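PDB 1QWK: aldo-keto reductase family 1 member C1, which probably reduces aldehydes and ketones, aldose sugars perhaps among them, with NADPH as the hydride donor, as other aldo-keto reductases do. Local coordinates for residues I127-V131 against E132-R136; D158-S161 against R162-L166; T80-T84 against H85-P89; L45-A49 against S50-N54. All blocks are in the same frame, centred on the assembly; numbering follows the deposited sequence.

Contact 1: residues I127-V131 against E132-R136; sequences IASPV and EDVWR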
loop_
_atom_site.group_PDB
_atom_site.type_symbol
_atom_site.label_atom_id
_atom_site.label_comp_id
_atom_site.label_asym_id
_atom_site.label_seq_id
_atom_site.Cartn_x
_atom_site.Cartn_y
_atom_site.Cartn_z
ATOM N N ILE A 127 -11.604 -12.505 -17.386
ATOM C CA ILE A 127 -12.804 -11.774 -17.759
ATOM C C ILE A 127 -12.249 -10.503 -18.383
ATOM O O ILE A 127 -11.668 -9.662 -17.695
ATOM C CB ILE A 127 -13.697 -11.434 -16.551
ATOM C CG1 ILE A 127 -14.248 -12.719 -15.935
ATOM C CG2 ILE A 127 -14.856 -10.545 -16.998
ATOM C CD1 ILE A 127 -15.185 -12.495 -14.760
ATOM N N ALA A 128 -12.409 -10.392 -19.698
ATOM C CA ALA A 128 -11.893 -9.261 -20.453
ATOM C C ALA A 128 -12.710 -7.989 -20.309
ATOM O O ALA A 128 -13.214 -7.452 -21.296
ATOM C CB ALA A 128 -11.776 -9.638 -21.928
ATOM N N SER A 129 -12.836 -7.504 -19.080
ATOM C CA SER A 129 -13.573 -6.276 -18.824
ATOM C C SER A 129 -12.579 -5.121 -18.868
ATOM O O SER A 129 -11.689 -5.020 -18.025
ATOM C CB SER A 129 -14.245 -6.343 -17.451
ATOM O OG SER A 129 -15.085 -5.213 -17.253
ATOM N N PRO A 130 -12.710 -4.228 -19.860
ATOM C CA PRO A 130 -11.780 -3.097 -19.961
ATOM C C PRO A 130 -11.730 -2.259 -18.690
ATOM O O PRO A 130 -12.726 -2.146 -17.974
ATOM C CB PRO A 130 -12.315 -2.316 -21.163
ATOM C CG PRO A 130 -13.787 -2.601 -21.120
ATOM C CD PRO A 130 -13.827 -4.080 -20.813
ATOM N N VAL A 131 -10.569 -1.677 -18.406
ATOM C CA VAL A 131 -10.423 -0.864 -17.202
ATOM C C VAL A 131 -11.433 0.276 -17.183
ATOM O O VAL A 131 -11.770 0.794 -16.117
ATOM C CB VAL A 131 -8.981 -0.289 -17.054
ATOM C CG1 VAL A 131 -7.993 -1.418 -16.791
ATOM C CG2 VAL A 131 -8.587 0.487 -18.293
ATOM N N GLU A 132 -11.923 0.671 -18.357
ATOM C CA GLU A 132 -12.912 1.740 -18.411
ATOM C C GLU A 132 -14.199 1.278 -17.729
ATOM O O GLU A 132 -14.822 2.039 -16.990
ATOM C CB GLU A 132 -13.205 2.153 -19.858
ATOM C CG GLU A 132 -12.067 2.920 -20.521
ATOM C CD GLU A 132 -11.154 2.032 -21.336
ATOM O OE1 GLU A 132 -11.160 0.798 -21.115
ATOM O OE2 GLU A 132 -10.421 2.572 -22.196
ATOM N N ASP A 133 -14.590 0.031 -17.972
ATOM C CA ASP A 133 -15.801 -0.509 -17.364
ATOM C C ASP A 133 -15.609 -0.711 -15.868
ATOM O O ASP A 133 -16.542 -0.528 -15.077
ATOM C CB ASP A 133 -16.197 -1.831 -18.030
ATOM C CG ASP A 133 -16.705 -1.637 -19.448
ATOM O OD1 ASP A 133 -17.144 -0.511 -19.778
ATOM O OD2 ASP A 133 -16.686 -2.612 -20.228
ATOM N N VAL A 134 -14.394 -1.087 -15.483
ATOM C CA VAL A 134 -14.068 -1.292 -14.077
ATOM C C VAL A 134 -14.157 0.048 -13.359
ATOM O O VAL A 134 -14.777 0.163 -12.296
ATOM C CB VAL A 134 -12.633 -1.852 -13.900
ATOM C CG1 VAL A 134 -12.272 -1.922 -12.413
ATOM C CG2 VAL A 134 -12.534 -3.232 -14.521
ATOM N N TRP A 135 -13.547 1.076 -13.940
ATOM C CA TRP A 135 -13.581 2.379 -13.294
ATOM C C TRP A 135 -14.994 2.956 -13.144
ATOM O O TRP A 135 -15.281 3.644 -12.162
ATOM C CB TRP A 135 -12.694 3.380 -14.033
ATOM C CG TRP A 135 -12.488 4.613 -13.228
ATOM C CD1 TRP A 135 -12.904 5.871 -13.534
ATOM C CD2 TRP A 135 -11.893 4.686 -11.927
ATOM N NE1 TRP A 135 -12.613 6.730 -12.500
ATOM C CE2 TRP A 135 -11.992 6.028 -11.500
ATOM C CE3 TRP A 135 -11.291 3.744 -11.076
ATOM C CZ2 TRP A 135 -11.508 6.459 -10.259
ATOM C CZ3 TRP A 135 -10.810 4.172 -9.839
ATOM C CH2 TRP A 135 -10.924 5.517 -9.445
ATOM N N ARG A 136 -15.876 2.688 -14.102
ATOM C CA ARG A 136 -17.235 3.205 -13.991
ATOM C C ARG A 136 -17.895 2.696 -12.706
ATOM O O ARG A 136 -18.695 3.405 -12.093
ATOM C CB ARG A 136 -18.074 2.810 -15.215
ATOM C CG ARG A 136 -17.510 3.305 -16.542
ATOM C CD ARG A 136 -18.525 3.153 -17.668
ATOM N NE ARG A 136 -19.535 4.201 -17.597
ATOM C CZ ARG A 136 -19.417 5.396 -18.169
ATOM N NH1 ARG A 136 -18.335 5.697 -18.876
ATOM N NH2 ARG A 136 -20.365 6.304 -18.005
HETATM O O HOH W 1 -17.161 -4.977 -19.035
#

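Contact 2: residues D158-S161 against R162-L166; sequences DQIS and RALAL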
loop_
_atom_site.group_PDB
_atom_site.type_symbol
_atom_site.label_atom_id
_atom_site.label_comp_id
_atom_site.label_asym_id
_atom_site.label_seq_id
_atom_site.Cartn_x
_atom_site.Cartn_y
_atom_site.Cartn_z
ATOM N N ASP A 158 -0.953 3.877 -18.861
ATOM C CA ASP A 158 -1.938 3.874 -19.937
ATOM C C ASP A 158 -3.330 3.505 -19.436
ATOM O O ASP A 158 -4.327 4.070 -19.883
ATOM C CB ASP A 158 -1.515 2.908 -21.049
ATOM C CG ASP A 158 -0.217 3.318 -21.711
ATOM O OD1 ASP A 158 -0.086 4.506 -22.081
ATOM O OD2 ASP A 158 0.675 2.456 -21.867
ATOM N N GLN A 159 -3.394 2.559 -18.503
ATOM C CA GLN A 159 -4.675 2.135 -17.948
ATOM C C GLN A 159 -5.281 3.265 -17.120
ATOM O O GLN A 159 -6.489 3.516 -17.180
ATOM C CB GLN A 159 -4.495 0.866 -17.101
ATOM C CG GLN A 159 -4.097 -0.348 -17.950
ATOM C CD GLN A 159 -3.726 -1.565 -17.128
ATOM O OE1 GLN A 159 -2.917 -1.479 -16.203
ATOM N NE2 GLN A 159 -4.290 -2.715 -17.482
ATOM N N ILE A 160 -4.449 3.955 -16.349
ATOM C CA ILE A 160 -4.949 5.066 -15.551
ATOM C C ILE A 160 -5.447 6.178 -16.474
ATOM O O ILE A 160 -6.498 6.775 -16.225
ATOM C CB ILE A 160 -3.867 5.610 -14.598
ATOM C CG1 ILE A 160 -3.537 4.538 -13.557
ATOM C CG2 ILE A 160 -4.357 6.892 -13.920
ATOM C CD1 ILE A 160 -2.408 4.907 -12.603
ATOM N N SER A 161 -4.703 6.452 -17.544
ATOM C CA SER A 161 -5.105 7.489 -18.495
ATOM C C SER A 161 -6.457 7.151 -19.121
ATOM O O SER A 161 -7.285 8.034 -19.334
ATOM C CB SER A 161 -4.060 7.641 -19.606
ATOM O OG SER A 161 -2.844 8.149 -19.101
ATOM N N ARG A 162 -6.675 5.874 -19.423
ATOM C CA ARG A 162 -7.936 5.452 -20.021
ATOM C C ARG A 162 -9.088 5.672 -19.046
ATOM O O ARG A 162 -10.202 6.007 -19.454
ATOM C CB ARG A 162 -7.855 3.985 -20.442
ATOM C CG ARG A 162 -6.989 3.756 -21.678
ATOM C CD ARG A 162 -6.596 2.293 -21.825
ATOM N NE ARG A 162 -7.746 1.399 -21.880
ATOM C CZ ARG A 162 -7.683 0.097 -21.625
ATOM N NH1 ARG A 162 -6.521 -0.458 -21.298
ATOM N NH2 ARG A 162 -8.781 -0.647 -21.681
ATOM N N ALA A 163 -8.819 5.495 -17.756
ATOM C CA ALA A 163 -9.847 5.698 -16.738
ATOM C C ALA A 163 -10.145 7.190 -16.598
ATOM O O ALA A 163 -11.308 7.594 -16.506
ATOM C CB ALA A 163 -9.384 5.126 -15.400
ATOM N N LEU A 164 -9.098 8.010 -16.595
ATOM C CA LEU A 164 -9.260 9.458 -16.460
ATOM C C LEU A 164 -10.024 10.071 -17.623
ATOM O O LEU A 164 -10.842 10.971 -17.432
ATOM C CB LEU A 164 -7.892 10.137 -16.357
ATOM C CG LEU A 164 -7.052 9.845 -15.113
ATOM C CD1 LEU A 164 -5.701 10.519 -15.248
ATOM C CD2 LEU A 164 -7.784 10.350 -13.872
ATOM N N ALA A 165 -9.752 9.572 -18.825
ATOM C CA ALA A 165 -10.380 10.069 -20.043
ATOM C C ALA A 165 -11.901 9.960 -20.056
ATOM O O ALA A 165 -12.562 10.651 -20.826
ATOM C CB ALA A 165 -9.801 9.336 -21.251
ATOM N N LEU A 166 -12.455 9.093 -19.213
ATOM C CA LEU A 166 -13.902 8.910 -19.151
ATOM C C LEU A 166 -14.636 10.157 -18.675
ATOM O O LEU A 166 -15.833 10.307 -18.920
ATOM C CB LEU A 166 -14.245 7.747 -18.225
ATOM C CG LEU A 166 -13.752 6.364 -18.647
ATOM C CD1 LEU A 166 -14.180 5.339 -17.603
ATOM C CD2 LEU A 166 -14.326 6.005 -20.009
#

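Contact 3: residues T80-T84 against H85-P89; sequences TKAWT and HELAP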
loop_
_atom_site.group_PDB
_atom_site.type_symbol
_atom_site.label_atom_id
_atom_site.label_comp_id
_atom_site.label_asym_id
_atom_site.label_seq_id
_atom_site.Cartn_x
_atom_site.Cartn_y
_atom_site.Cartn_z
ATOM N N THR A 80 -9.348 -0.205 1.696
ATOM C CA THR A 80 -9.500 -1.606 1.364
ATOM C C THR A 80 -9.513 -1.713 -0.151
ATOM O O THR A 80 -9.600 -0.698 -0.854
ATOM C CB THR A 80 -10.748 -2.276 1.995
ATOM O OG1 THR A 80 -10.598 -3.700 1.892
ATOM C CG2 THR A 80 -12.024 -1.863 1.287
ATOM N N LYS A 81 -9.411 -2.937 -0.657
ATOM C CA LYS A 81 -9.335 -3.147 -2.096
ATOM C C LYS A 81 -10.199 -4.283 -2.613
ATOM O O LYS A 81 -10.346 -5.319 -1.956
ATOM C CB LYS A 81 -7.879 -3.422 -2.480
ATOM C CG LYS A 81 -6.853 -2.575 -1.745
ATOM C CD LYS A 81 -5.443 -2.884 -2.235
ATOM C CE LYS A 81 -4.390 -2.357 -1.270
ATOM N NZ LYS A 81 -4.415 -3.128 0.018
ATOM N N ALA A 82 -10.755 -4.091 -3.804
ATOM C CA ALA A 82 -11.591 -5.112 -4.432
ATOM C C ALA A 82 -10.691 -6.100 -5.164
ATOM O O ALA A 82 -9.770 -5.694 -5.869
ATOM C CB ALA A 82 -12.560 -4.453 -5.420
ATOM N N TRP A 83 -10.948 -7.393 -4.989
ATOM C CA TRP A 83 -10.149 -8.427 -5.642
ATOM C C TRP A 83 -10.629 -8.641 -7.086
ATOM O O TRP A 83 -11.639 -8.072 -7.503
ATOM C CB TRP A 83 -10.216 -9.736 -4.847
ATOM C CG TRP A 83 -9.212 -10.753 -5.284
ATOM C CD1 TRP A 83 -9.446 -12.072 -5.545
ATOM C CD2 TRP A 83 -7.816 -10.534 -5.550
ATOM N NE1 TRP A 83 -8.287 -12.686 -5.962
ATOM C CE2 TRP A 83 -7.272 -11.768 -5.973
ATOM C CE3 TRP A 83 -6.976 -9.414 -5.471
ATOM C CZ2 TRP A 83 -5.920 -11.916 -6.321
ATOM C CZ3 TRP A 83 -5.630 -9.560 -5.816
ATOM C CH2 TRP A 83 -5.119 -10.803 -6.236
ATOM N N THR A 84 -9.907 -9.467 -7.839
ATOM C CA THR A 84 -10.215 -9.707 -9.249
ATOM C C THR A 84 -11.642 -10.113 -9.631
ATOM O O THR A 84 -12.142 -9.692 -10.673
ATOM C CB THR A 84 -9.218 -10.729 -9.850
ATOM O OG1 THR A 84 -9.240 -11.943 -9.088
ATOM C CG2 THR A 84 -7.807 -10.156 -9.836
ATOM N N HIS A 85 -12.296 -10.919 -8.803
ATOM C CA HIS A 85 -13.654 -11.350 -9.109
ATOM C C HIS A 85 -14.676 -10.255 -8.798
ATOM O O HIS A 85 -15.793 -10.267 -9.316
ATOM C CB HIS A 85 -13.998 -12.628 -8.333
ATOM C CG HIS A 85 -13.992 -12.456 -6.846
ATOM N ND1 HIS A 85 -12.897 -11.990 -6.154
ATOM C CD2 HIS A 85 -14.949 -12.698 -5.917
ATOM C CE1 HIS A 85 -13.175 -11.952 -4.863
ATOM N NE2 HIS A 85 -14.415 -12.377 -4.693
ATOM N N GLU A 86 -14.290 -9.298 -7.962
ATOM C CA GLU A 86 -15.181 -8.209 -7.600
ATOM C C GLU A 86 -15.117 -7.080 -8.630
ATOM O O GLU A 86 -15.952 -6.177 -8.630
ATOM C CB GLU A 86 -14.826 -7.709 -6.194
ATOM C CG GLU A 86 -14.869 -8.840 -5.167
ATOM C CD GLU A 86 -14.440 -8.426 -3.766
ATOM O OE1 GLU A 86 -13.331 -7.875 -3.608
ATOM O OE2 GLU A 86 -15.219 -8.675 -2.820
ATOM N N LEU A 87 -14.133 -7.145 -9.523
ATOM C CA LEU A 87 -13.963 -6.127 -10.564
ATOM C C LEU A 87 -14.889 -6.368 -11.750
ATOM O O LEU A 87 -15.101 -5.473 -12.568
ATOM C CB LEU A 87 -12.520 -6.133 -11.068
ATOM C CG LEU A 87 -11.435 -5.868 -10.026
ATOM C CD1 LEU A 87 -10.061 -6.037 -10.670
ATOM C CD2 LEU A 87 -11.600 -4.470 -9.457
ATOM N N ALA A 88 -15.420 -7.583 -11.841
ATOM C CA ALA A 88 -16.322 -7.961 -12.927
ATOM C C ALA A 88 -17.571 -7.087 -12.973
ATOM O O ALA A 88 -18.002 -6.543 -11.957
ATOM C CB ALA A 88 -16.718 -9.425 -12.779
ATOM N N PRO A 89 -18.177 -6.954 -14.163
ATOM C CA PRO A 89 -19.383 -6.143 -14.340
ATOM C C PRO A 89 -20.455 -6.382 -13.279
ATOM O O PRO A 89 -20.871 -7.519 -13.040
ATOM C CB PRO A 89 -19.851 -6.530 -15.740
ATOM C CG PRO A 89 -18.549 -6.770 -16.453
ATOM C CD PRO A 89 -17.778 -7.581 -15.437
#

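Contact 4: residues L45-A49 against S50-N54; sequences LIDTA and SVYQN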
loop_
_atom_site.group_PDB
_atom_site.type_symbol
_atom_site.label_atom_id
_atom_site.label_comp_id
_atom_site.label_asym_id
_atom_site.label_seq_id
_atom_site.Cartn_x
_atom_site.Cartn_y
_atom_site.Cartn_z
ATOM N N LEU A 45 -3.691 5.287 9.658
ATOM C CA LEU A 45 -4.181 4.667 8.427
ATOM C C LEU A 45 -3.927 3.163 8.492
ATOM O O LEU A 45 -2.845 2.720 8.885
ATOM C CB LEU A 45 -3.494 5.265 7.185
ATOM C CG LEU A 45 -3.977 4.727 5.825
ATOM C CD1 LEU A 45 -3.800 5.779 4.732
ATOM C CD2 LEU A 45 -3.198 3.460 5.474
ATOM N N ILE A 46 -4.948 2.395 8.129
ATOM C CA ILE A 46 -4.872 0.938 8.094
ATOM C C ILE A 46 -5.219 0.518 6.669
ATOM O O ILE A 46 -6.271 0.889 6.143
ATOM C CB ILE A 46 -5.892 0.271 9.059
ATOM C CG1 ILE A 46 -5.658 0.756 10.498
ATOM C CG2 ILE A 46 -5.763 -1.250 8.981
ATOM C CD1 ILE A 46 -4.235 0.579 10.996
ATOM N N ASP A 47 -4.331 -0.249 6.046
ATOM C CA ASP A 47 -4.527 -0.705 4.673
ATOM C C ASP A 47 -4.811 -2.199 4.637
ATOM O O ASP A 47 -4.022 -3.000 5.135
ATOM C CB ASP A 47 -3.272 -0.417 3.843
ATOM C CG ASP A 47 -3.455 -0.756 2.383
ATOM O OD1 ASP A 47 -3.897 0.130 1.612
ATOM O OD2 ASP A 47 -3.180 -1.913 2.000
ATOM N N THR A 48 -5.940 -2.569 4.046
ATOM C CA THR A 48 -6.320 -3.967 3.951
ATOM C C THR A 48 -6.841 -4.281 2.552
ATOM O O THR A 48 -6.744 -3.452 1.640
ATOM C CB THR A 48 -7.392 -4.312 5.015
ATOM O OG1 THR A 48 -7.624 -5.724 5.025
ATOM C CG2 THR A 48 -8.690 -3.583 4.724
ATOM N N ALA A 49 -7.385 -5.482 2.388
ATOM C CA ALA A 49 -7.916 -5.919 1.102
ATOM C C ALA A 49 -8.820 -7.115 1.333
ATOM O O ALA A 49 -8.564 -7.928 2.222
ATOM C CB ALA A 49 -6.774 -6.305 0.166
ATOM N N SER A 50 -9.875 -7.231 0.538
ATOM C CA SER A 50 -10.789 -8.349 0.703
ATOM C C SER A 50 -10.051 -9.682 0.580
ATOM O O SER A 50 -10.354 -10.632 1.303
ATOM C CB SER A 50 -11.923 -8.283 -0.328
ATOM O OG SER A 50 -11.440 -8.472 -1.645
ATOM N N VAL A 51 -9.064 -9.748 -0.309
ATOM C CA VAL A 51 -8.327 -10.991 -0.517
ATOM C C VAL A 51 -7.451 -11.442 0.660
ATOM O O VAL A 51 -7.093 -12.619 0.753
ATOM C CB VAL A 51 -7.452 -10.908 -1.800
ATOM C CG1 VAL A 51 -6.207 -10.080 -1.540
ATOM C CG2 VAL A 51 -7.103 -12.310 -2.285
ATOM N N TYR A 52 -7.108 -10.525 1.560
ATOM C CA TYR A 52 -6.278 -10.887 2.713
ATOM C C TYR A 52 -7.052 -11.723 3.725
ATOM O O TYR A 52 -6.460 -12.397 4.568
ATOM C CB TYR A 52 -5.753 -9.647 3.447
ATOM C CG TYR A 52 -4.938 -8.679 2.621
ATOM C CD1 TYR A 52 -4.301 -9.083 1.448
ATOM C CD2 TYR A 52 -4.804 -7.350 3.020
ATOM C CE1 TYR A 52 -3.555 -8.180 0.688
ATOM C CE2 TYR A 52 -4.063 -6.443 2.275
ATOM C CZ TYR A 52 -3.446 -6.862 1.108
ATOM O OH TYR A 52 -2.757 -5.939 0.353
ATOM N N GLN A 53 -8.375 -11.654 3.652
ATOM C CA GLN A 53 -9.242 -12.392 4.567
ATOM C C GLN A 53 -9.011 -11.964 6.020
ATOM O O GLN A 53 -9.166 -12.767 6.942
ATOM C CB GLN A 53 -9.000 -13.901 4.443
ATOM C CG GLN A 53 -8.987 -14.452 3.016
ATOM C CD GLN A 53 -10.195 -14.037 2.199
ATOM O OE1 GLN A 53 -11.274 -13.786 2.740
ATOM N NE2 GLN A 53 -10.023 -13.975 0.882
ATOM N N ASN A 54 -8.634 -10.705 6.226
ATOM C CA ASN A 54 -8.406 -10.218 7.584
ATOM C C ASN A 54 -9.247 -8.989 7.922
ATOM O O ASN A 54 -9.039 -8.363 8.960
ATOM C CB ASN A 54 -6.921 -9.901 7.808
ATOM C CG ASN A 54 -6.413 -8.785 6.913
ATOM O OD1 ASN A 54 -7.192 -8.049 6.325
ATOM N ND2 ASN A 54 -5.089 -8.650 6.823
#

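Contact 1: residues I127-V131 against E132-R136
The carbonyl oxygen of P130 takes two amide N-H groups from the first turn of helix 131-143. V134 N lies 3.2 Å from P130 O with a fairly straight N-H of 157°, whereas the bond from D133 N to the same oxygen is bent and weak. One residue on, W135 N gives V131 O the next bond of the helix, at 2.8 Å. The side chain of D133 folds back over the proline. With its CG anti to the carbonyl carbon (chi1 -70°), the carboxylate lies obliquely across the pyrrolidine ring, and D133 OD2 comes to 3.0 Å from P130 CG. The same OD2 accepts a hydrogen bond from a water that also sits 2.7 Å from S129 OG, and the S129 hydroxyl itself lies against D133 CB. An alanine in place of D133 would probably leave this water without one of its partners and uncover the proline ring on that side. E132 bends at chi2 (95°) and brings OE1 to 3.3 Å from P130 CB, though its main partner is R162, in a salt bridge. V131 packs on Q159 and R162 of helix 157-164, and V134 CG2 packs against P130 O and S129 O. The indole N-H of W135 is given to T169 O, outside this turn. The arrangement is a helix N-terminus with proline at the N-cap, the entry to one of the outer helices of a TIM barrel.

Contact 2: residues D158-S161 against R162-L166
I160 and L164, one helical turn apart, lie side by side and point the same way, with I160 CG2 4.1 Å from L164 CD1. The leucine starts with CG anti to its carbonyl carbon (chi1 -66°), which also sets L164 CG against I160 O, 3.3 Å away. I160 O also accepts L164 N at 2.9 Å. An alanine at L164 would keep this backbone bond but would probably leave I160 CG2 without its neighbour on that side. Q159 and R162 are set differently: they cross obliquely, the amide and guanidinium planes 39° apart, and only Q159 CG approaches R162 NH1, at 4.1 Å. Before it bends at chi3 (57°), the arginine chain runs past D158 O, whose carbonyl receives R162 N at 3.0 Å and has R162 CG 3.2 Å away. The polar ends find partners beyond the helix: R162 NH2, already paired with E132, also forms a salt bridge with E309, and Q159 NE2 bonds to E309 O. In helix 157-164, part of a beta-alpha-beta unit, I160 packs on F190 and H187 of helix 185-193, while two carboxylates on one NH2 probably fix the direction of the guanidinium and balance its charge.

Contact 3: residues T80-T84 against H85-P89
Beyond strand 77-82 the chain turns back on itself at W83-L87, where W83 O receives E86 N at 3.0 Å and a weak bond from L87 N. The side chain of E86 closes the turn from the other end. Extended beyond CG (chi2 176°), it returns to the strand, and E86 OE1 accepts W83 N at 2.8 Å through its anti lone pair with a nearly straight N-H of 165°. OE1 has a second partner in the hydroxyl of S50, so both hold the carboxylate in place. This is the loop at the C-terminal end of a barrel strand, the end where aldo-keto reductases carry their active site; K81, on the strand itself, is predicted to lower the pKa of Y52 and forms a salt bridge with D47. W83 and H85 meet rim to rim, their planes at 68°, neither over the other's face. H85 ND1 lies 3.5 Å from W83 CD1 at the edge of the indole, and T84 OG1 lies over one face of that ring, toward the rim. W83 also meets the ring of H114, a predicted substrate-binding residue, edge to face. L87 CG rests 3.4 Å from W83 O and L87 CD2 touches A82 CB at 4.1 Å, while V134 and F138 of helix 131-143 pack on the leucine.

Contact 4: residues L45-A49 against S50-N54
CH-pi packing joins A49 to Y52: A49 CB stands 3.4 Å from the centroid of the tyrosine ring, 12° off its normal, and so over the middle of one face. The ring reaches it because CG is anti to the carbonyl carbon (chi1 -58°), which folds the phenol back along the chain. A49 CB also touches V51 CG1, at 4.2 Å. These residues belong to the loop after strand 45-47, at the C-terminal end of the barrel, and Y52 is the predicted proton donor, as in other aldo-keto reductases; A49 against its face probably limits how the phenol can lie. Two hydrogen bonds join 45-49 to 50-54. Y52 N, in the 3-10 turn 50-52, reaches A49 O at 3.1 Å. T48 OG1 donates to N54 OD1 at 2.7 Å, in the plane of the amide carbonyl, the two side chains sliding past each other in opposite directions. Polar groups also look to the next strand, where K81 NZ, the salt-bridge partner of D47, bonds T48 O as well. D47 OD2 lies 4.4 Å from Y52 OH, with K81 NZ near both and only weakly bonded to the phenol.

How the contacts relate
From the N terminus the chain meets contact 4, then contact 3, contact 1 and contact 2. Contacts 4 and 3 close loops after strands, contact 1 starts a helix and contact 2 is one stretch of a helix; each ends before the next begins, so none nests or crosses. Contacts 4 and 3 follow neighbouring parallel strands, 45-47 and 77-82, and meet through K81 NZ to D47 OD2 at 2.6 Å and the S50 and E86 side chains. Contact 3 leads toward the outer layer: L87 O and P89 pack on V134 and S129 of contact 1. The E132-R162 salt bridge links contact 1 to contact 2, while contacts 2 and 4 stay about 15 Å apart at their nearest atoms.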